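Local coordinates for exopolysaccharide biosynthesis protein (Pantoea stewartii subsp. stewartii DC283, PDB 6TGF) that modifies the glycan of the bacterial biofilm, as a hydrolase with a bacteriophage tailspike-like parallel beta-helix fold, at the interface of chains A and B. Numbering follows the deposited sequence. Chains: chain A/B, Exopolysaccharide biosynthesis protein.

Contact 1: the interface of chains A and B. Residues chain A 704, 709, 731-732, 734; chain B 717-719, 726-728.
A:Phe732 and B:Ala728 pair their backbones as an antiparallel bridge in which A:Phe732 N gives a nearly straight hydrogen bond of 2.9 Å to B:Ala728 O (171° at the hydrogen) and B:Ala728 N answers to A:Phe732 O, while A:Leu704 and B:Phe717 form a second antiparallel bridge. In this second bridge A:Leu704 N reaches B:Phe717 O at 3.2 Å from above the carbonyl plane, and water 1 joins A:Leu704 O to B:Phe717 N. The ring of B:Phe717 is met over one face and along one edge. A:Val709 sets CG1, anti to its backbone N (chi1 -171°), over the centre of that face, 3.6 Å from the ring centroid. B:Phe717 turns its CE2 edge toward the face of A:Phe732, near the rim at CD1, in a perpendicular pair with centroids 5.3 Å apart. The methyl CB of B:Ala728 is met by two branches of chain A, A:Leu704 CD2 and A:Ile734 CD1, each at 3.7 Å. Farther along, B:Val727 turns both methyls to A:Tyr731, CG1 lying 3.5 Å from ring atom CD1 and CG2 touching CB and CG. Strand pairing and interlocked apolar side chains thus join the C-terminal strands of neighbouring chains, which would stabilise the tailspike-like assembly at this end.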
loop_
_atom_site.group_PDB
_atom_site.type_symbol
_atom_site.label_atom_id
_atom_site.label_comp_id
_atom_site.label_asym_id
_atom_site.label_seq_id
_atom_site.Cartn_x
_atom_site.Cartn_y
_atom_site.Cartn_z
ATOM N N LEU A 704 -26.215 65.042 -26.928
ATOM C CA LEU A 704 -27.138 66.107 -26.458
ATOM C C LEU A 704 -27.515 67.024 -27.626
ATOM O O LEU A 704 -26.649 67.282 -28.482
ATOM C CB LEU A 704 -26.450 66.890 -25.336
ATOM C CG LEU A 704 -27.320 67.197 -24.118
ATOM C CD1 LEU A 704 -27.814 65.923 -23.457
ATOM C CD2 LEU A 704 -26.554 68.031 -23.111
ATOM N N VAL A 709 -29.302 73.101 -24.076
ATOM C CA VAL A 709 -28.054 73.586 -23.413
ATOM C C VAL A 709 -28.059 75.119 -23.399
ATOM O O VAL A 709 -28.266 75.723 -24.471
ATOM C CB VAL A 709 -26.792 73.039 -24.111
ATOM C CG1 VAL A 709 -25.531 73.345 -23.314
ATOM C CG2 VAL A 709 -26.893 71.547 -24.384
ATOM N N TYR A 731 -17.868 72.790 -18.363
ATOM C CA TYR A 731 -19.201 72.164 -18.568
ATOM C C TYR A 731 -20.259 73.270 -18.600
ATOM O O TYR A 731 -20.064 74.304 -17.932
ATOM C CB TYR A 731 -19.476 71.106 -17.494
ATOM C CG TYR A 731 -19.580 71.613 -16.077
ATOM C CD1 TYR A 731 -20.747 72.200 -15.609
ATOM C CD2 TYR A 731 -18.530 71.470 -15.185
ATOM C CE1 TYR A 731 -20.858 72.654 -14.305
ATOM C CE2 TYR A 731 -18.624 71.916 -13.876
ATOM C CZ TYR A 731 -19.794 72.509 -13.433
ATOM O OH TYR A 731 -19.893 72.952 -12.146
ATOM N N PHE A 732 -21.337 73.056 -19.358
ATOM C CA PHE A 732 -22.445 74.027 -19.557
ATOM C C PHE A 732 -23.694 73.539 -18.818
ATOM O O PHE A 732 -23.809 72.325 -18.558
ATOM C CB PHE A 732 -22.715 74.225 -21.048
ATOM C CG PHE A 732 -21.688 75.066 -21.760
ATOM C CD1 PHE A 732 -20.670 74.483 -22.499
ATOM C CD2 PHE A 732 -21.735 76.447 -21.686
ATOM C CE1 PHE A 732 -19.734 75.262 -23.163
ATOM C CE2 PHE A 732 -20.794 77.222 -22.347
ATOM C CZ PHE A 732 -19.794 76.631 -23.079
ATOM N N ILE A 734 -27.698 72.629 -18.259
ATOM C CA ILE A 734 -28.748 71.899 -19.026
ATOM C C ILE A 734 -30.058 72.678 -18.881
ATOM O O ILE A 734 -30.510 72.851 -17.731
ATOM C CB ILE A 734 -28.877 70.449 -18.517
ATOM C CG1 ILE A 734 -27.558 69.679 -18.655
ATOM C CG2 ILE A 734 -30.030 69.729 -19.203
ATOM C CD1 ILE A 734 -27.235 69.254 -20.065
ATOM N N PHE B 717 -22.557 68.883 -27.695
ATOM C CA PHE B 717 -22.401 68.520 -26.261
ATOM C C PHE B 717 -22.720 67.034 -26.063
ATOM O O PHE B 717 -23.347 66.423 -26.954
ATOM C CB PHE B 717 -23.329 69.366 -25.385
ATOM C CG PHE B 717 -23.143 70.854 -25.524
ATOM C CD1 PHE B 717 -23.754 71.553 -26.555
ATOM C CD2 PHE B 717 -22.358 71.557 -24.625
ATOM C CE1 PHE B 717 -23.580 72.923 -26.685
ATOM C CE2 PHE B 717 -22.189 72.924 -24.757
ATOM C CZ PHE B 717 -22.798 73.606 -25.783
ATOM N N VAL B 718 -22.294 66.481 -24.923
ATOM C CA VAL B 718 -22.682 65.125 -24.433
ATOM C C VAL B 718 -23.017 65.231 -22.941
ATOM O O VAL B 718 -22.316 65.975 -22.228
ATOM C CB VAL B 718 -21.584 64.075 -24.701
ATOM C CG1 VAL B 718 -21.473 63.748 -26.182
ATOM C CG2 VAL B 718 -20.231 64.490 -24.143
ATOM N N SER B 719 -24.068 64.532 -22.501
ATOM C CA SER B 719 -24.518 64.472 -21.085
ATOM C C SER B 719 -23.488 63.694 -20.260
ATOM O O SER B 719 -23.248 62.517 -20.580
ATOM C CB SER B 719 -25.890 63.857 -20.975
ATOM O OG SER B 719 -26.276 63.717 -19.616
ATOM N N THR B 726 -25.656 66.291 -13.287
ATOM C CA THR B 726 -25.756 66.044 -14.752
ATOM C C THR B 726 -25.558 67.373 -15.488
ATOM O O THR B 726 -26.392 68.280 -15.293
ATOM C CB THR B 726 -27.095 65.395 -15.130
ATOM O OG1 THR B 726 -27.415 64.409 -14.148
ATOM C CG2 THR B 726 -27.071 64.758 -16.502
ATOM N N VAL B 727 -24.494 67.479 -16.290
ATOM C CA VAL B 727 -24.112 68.716 -17.037
ATOM C C VAL B 727 -23.790 68.343 -18.490
ATOM O O VAL B 727 -23.777 67.136 -18.803
ATOM C CB VAL B 727 -22.930 69.436 -16.356
ATOM C CG1 VAL B 727 -23.279 69.871 -14.940
ATOM C CG2 VAL B 727 -21.666 68.591 -16.354
ATOM N N ALA B 728 -23.549 69.351 -19.334
ATOM C CA ALA B 728 -23.212 69.212 -20.770
ATOM C C ALA B 728 -21.708 69.434 -20.967
ATOM O O ALA B 728 -21.250 70.577 -20.764
ATOM C CB ALA B 728 -24.021 70.195 -21.582
HETATM O O HOH W 1 -25.138 69.323 -29.078
#

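Contact 2: the interface of chains A and B. Residues chain A 528, 530; chain B 646, 648, 650, 658.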
loop_
_atom_site.group_PDB
_atom_site.type_symbol
_atom_site.label_atom_id
_atom_site.label_comp_id
_atom_site.label_asym_id
_atom_site.label_seq_id
_atom_site.Cartn_x
_atom_site.Cartn_y
_atom_site.Cartn_z
ATOM N N TYR A 528 -0.611 33.544 -2.653
ATOM C CA TYR A 528 -0.418 34.418 -3.841
ATOM C C TYR A 528 -0.396 33.590 -5.131
ATOM O O TYR A 528 -0.016 32.404 -5.095
ATOM C CB TYR A 528 0.863 35.246 -3.706
ATOM C CG TYR A 528 2.131 34.457 -3.496
ATOM C CD1 TYR A 528 2.538 34.082 -2.226
ATOM C CD2 TYR A 528 2.944 34.107 -4.563
ATOM C CE1 TYR A 528 3.710 33.372 -2.020
ATOM C CE2 TYR A 528 4.119 33.398 -4.374
ATOM C CZ TYR A 528 4.505 33.028 -3.099
ATOM O OH TYR A 528 5.660 32.328 -2.908
ATOM N N THR A 530 1.408 33.315 -8.722
ATOM C CA THR A 530 2.663 33.638 -9.457
ATOM C C THR A 530 2.565 33.053 -10.871
ATOM O O THR A 530 1.461 32.616 -11.255
ATOM C CB THR A 530 3.897 33.149 -8.684
ATOM O OG1 THR A 530 5.055 33.741 -9.274
ATOM C CG2 THR A 530 4.055 31.644 -8.675
ATOM N N SER B 646 1.983 38.125 -7.566
ATOM C CA SER B 646 3.414 38.400 -7.267
ATOM C C SER B 646 4.309 37.981 -8.438
ATOM O O SER B 646 4.005 36.960 -9.084
ATOM C CB SER B 646 3.831 37.712 -5.994
ATOM O OG SER B 646 5.123 38.138 -5.589
ATOM N N ALA B 648 7.562 37.712 -7.553
ATOM C CA ALA B 648 8.611 37.170 -6.659
ATOM C C ALA B 648 8.771 35.661 -6.890
ATOM O O ALA B 648 7.764 34.990 -7.203
ATOM C CB ALA B 648 8.268 37.480 -5.224
ATOM N N ASP B 650 9.089 31.840 -6.029
ATOM C CA ASP B 650 8.455 30.964 -5.008
ATOM C C ASP B 650 9.441 29.847 -4.631
ATOM O O ASP B 650 10.586 29.878 -5.129
ATOM C CB ASP B 650 7.099 30.443 -5.495
ATOM C CG ASP B 650 7.171 29.440 -6.634
ATOM O OD1 ASP B 650 8.271 29.256 -7.190
ATOM O OD2 ASP B 650 6.119 28.856 -6.963
ATOM N N ALA B 658 9.816 33.934 -1.905
ATOM C CA ALA B 658 8.759 34.901 -1.529
ATOM C C ALA B 658 7.967 34.360 -0.332
ATOM O O ALA B 658 7.841 33.124 -0.210
ATOM C CB ALA B 658 7.858 35.153 -2.711
HETATM O O HOH W 2 7.380 32.286 -8.860
#
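A:Tyr528 lays its ring across B:Ser646 and B:Ala658 in a small patch between chains of this tailspike-like beta-helix protein. Ring atom CD2 lies 4.0 Å from B:Ser646 CB, and toward the phenol end CZ is at the same distance from B:Ala658 CB. With CG between the backbone N and the carbonyl carbon (chi1 57°), the tyrosine turns one and the same ring face to both of these carbons. The phenol oxygen OH sits 3.5 Å from the methylene CB of B:Asp650, so that this aspartate meets the tyrosine through its carbon stem; the ring and carboxylate planes are 63° apart. A:Thr530 supplies the polar contact: its hydroxyl OG1, anti to the backbone N, makes a weak hydrogen bond of 3.4 Å to B:Ser646 O. The same hydroxyl contacts water 2 at 2.8 Å, and this water passes the link on to B:Ala648 O at 3.2 Å, with a further weak contact to B:Asp650 N. The methyl CG2 of A:Thr530 points instead toward carboxylate oxygen OD2 of B:Asp650, at 3.9 Å. Behind this shell, B:Ser646 OG accepts a hydrogen bond from B:Ala648 N (155° at the hydrogen), which may steady the chain leaving strand 637-646 and so the position of B:Ala648 O.

Contact 3: the interface of chains A and B. Residues chain A 581-582, 680; chain B 681-683, 687-689, 700.
A:Phe680 packs against B:Leu682 where chains of this tailspike-like beta-helix protein meet near their C-terminal ends. The leucine extends with CG anti to its backbone N (chi1 -180°) and sets CG over one face of the phenyl ring, 3.5 Å above the plane and displaced toward the rim. Its branch CD2 reaches ring atom CE1 at 3.4 Å, while at the opposite edge of the ring CE2 meets B:Gly688 CA at 3.7 Å. A:Leu581 forms a second close-packed point: CD1 touches B:His683 CB at 3.7 Å as the two side chains run past each other in opposite directions, and CD2 lies against B:Ala700 CB and the backbone of B:Val689. The polar tie is the hydroxyl OG of B:Ser681, which donates a 2.7 Å hydrogen bond to A:Leu581 O from well above the carbonyl plane, 48° out of it. The same hydroxyl oxygen lies in plane at the edge of the B:His683 imidazole. Packing on this imidazole is looser than on the phenyl ring: A:Ile582 CA sits 4.0 Å above its plane, offset toward the rim, and A:Ile582 CG2 is 4.2 Å from both ND1 and CE1. The isoleucine tip is a closer spot, CD1 reaching B:Ala687 N through van der Waals contact.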
loop_
_atom_site.group_PDB
_atom_site.type_symbol
_atom_site.label_atom_id
_atom_site.label_comp_id
_atom_site.label_asym_id
_atom_site.label_seq_id
_atom_site.Cartn_x
_atom_site.Cartn_y
_atom_site.Cartn_z
ATOM N N LEU A 581 0.007 59.957 -16.311
ATOM C CA LEU A 581 -0.569 58.647 -15.902
ATOM C C LEU A 581 0.153 57.505 -16.629
ATOM O O LEU A 581 0.250 56.410 -16.039
ATOM C CB LEU A 581 -2.077 58.642 -16.178
ATOM C CG LEU A 581 -2.498 58.692 -17.646
ATOM C CD1 LEU A 581 -2.718 57.293 -18.201
ATOM C CD2 LEU A 581 -3.761 59.526 -17.815
ATOM N N ILE A 582 0.650 57.751 -17.848
ATOM C CA ILE A 582 1.359 56.741 -18.692
ATOM C C ILE A 582 2.834 56.680 -18.276
ATOM O O ILE A 582 3.248 55.633 -17.740
ATOM C CB ILE A 582 1.194 57.051 -20.195
ATOM C CG1 ILE A 582 -0.284 57.103 -20.594
ATOM C CG2 ILE A 582 1.984 56.057 -21.041
ATOM C CD1 ILE A 582 -0.538 57.255 -22.077
ATOM N N PHE A 680 -7.821 50.061 -25.204
ATOM C CA PHE A 680 -8.606 49.590 -24.033
ATOM C C PHE A 680 -10.039 50.113 -24.172
ATOM O O PHE A 680 -10.271 51.039 -24.974
ATOM C CB PHE A 680 -7.937 49.996 -22.715
ATOM C CG PHE A 680 -8.249 51.387 -22.223
ATOM C CD1 PHE A 680 -9.357 51.629 -21.423
ATOM C CD2 PHE A 680 -7.419 52.452 -22.538
ATOM C CE1 PHE A 680 -9.633 52.908 -20.962
ATOM C CE2 PHE A 680 -7.696 53.728 -22.075
ATOM C CZ PHE A 680 -8.803 53.955 -21.289
ATOM N N SER B 681 -4.471 54.218 -13.124
ATOM C CA SER B 681 -3.851 54.497 -14.443
ATOM C C SER B 681 -4.241 53.402 -15.442
ATOM O O SER B 681 -3.572 52.353 -15.454
ATOM C CB SER B 681 -2.354 54.620 -14.302
ATOM O OG SER B 681 -1.710 54.546 -15.564
ATOM N N LEU B 682 -5.299 53.642 -16.222
ATOM C CA LEU B 682 -5.775 52.751 -17.314
ATOM C C LEU B 682 -5.484 53.431 -18.658
ATOM O O LEU B 682 -6.097 54.482 -18.927
ATOM C CB LEU B 682 -7.273 52.489 -17.117
ATOM C CG LEU B 682 -7.937 51.581 -18.153
ATOM C CD1 LEU B 682 -7.304 50.197 -18.165
ATOM C CD2 LEU B 682 -9.431 51.473 -17.894
ATOM N N HIS B 683 -4.576 52.861 -19.457
ATOM C CA HIS B 683 -4.089 53.448 -20.734
ATOM C C HIS B 683 -3.748 52.345 -21.744
ATOM O O HIS B 683 -4.029 51.166 -21.454
ATOM C CB HIS B 683 -2.893 54.373 -20.460
ATOM C CG HIS B 683 -1.708 53.681 -19.873
ATOM N ND1 HIS B 683 -0.804 52.975 -20.643
ATOM C CD2 HIS B 683 -1.266 53.597 -18.601
ATOM C CE1 HIS B 683 0.139 52.480 -19.869
ATOM N NE2 HIS B 683 -0.122 52.846 -18.610
ATOM N N ALA B 687 -2.658 57.035 -25.008
ATOM C CA ALA B 687 -3.771 57.781 -24.375
ATOM C C ALA B 687 -4.383 56.938 -23.251
ATOM O O ALA B 687 -4.125 55.719 -23.217
ATOM C CB ALA B 687 -4.801 58.133 -25.419
ATOM N N GLY B 688 -5.166 57.567 -22.369
ATOM C CA GLY B 688 -5.892 56.875 -21.288
ATOM C C GLY B 688 -6.396 57.820 -20.213
ATOM O O GLY B 688 -6.497 59.036 -20.479
ATOM N N VAL B 689 -6.699 57.265 -19.036
ATOM C CA VAL B 689 -7.342 57.969 -17.887
ATOM C C VAL B 689 -6.667 57.500 -16.593
ATOM O O VAL B 689 -6.120 56.379 -16.587
ATOM C CB VAL B 689 -8.865 57.716 -17.876
ATOM C CG1 VAL B 689 -9.200 56.231 -17.840
ATOM C CG2 VAL B 689 -9.568 58.452 -16.746
ATOM N N ALA B 700 -5.060 61.623 -20.734
ATOM C CA ALA B 700 -3.953 61.642 -21.717
ATOM C C ALA B 700 -4.519 61.343 -23.110
ATOM O O ALA B 700 -5.312 60.392 -23.237
ATOM C CB ALA B 700 -2.888 60.648 -21.323
#

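Contact 3 lies between the others, its C-alpha centre about 24 Å from that of contact 1 and about 27 Å from that of contact 2, whereas contacts 1 and 2 are about 48 Å apart. No residue is shared, yet chain B leads through them in sequence order, from strand 637-646 at contact 2 to strands 716-722 and 725-731 at contact 1. Both chains use strand 680-683 at contact 3 and strand 725-731 at contact 1. Because the deposited assembly holds three copies, equivalent contacts can recur between neighbours. Such spacing would tie the C-terminal third or so of the chains together at several levels.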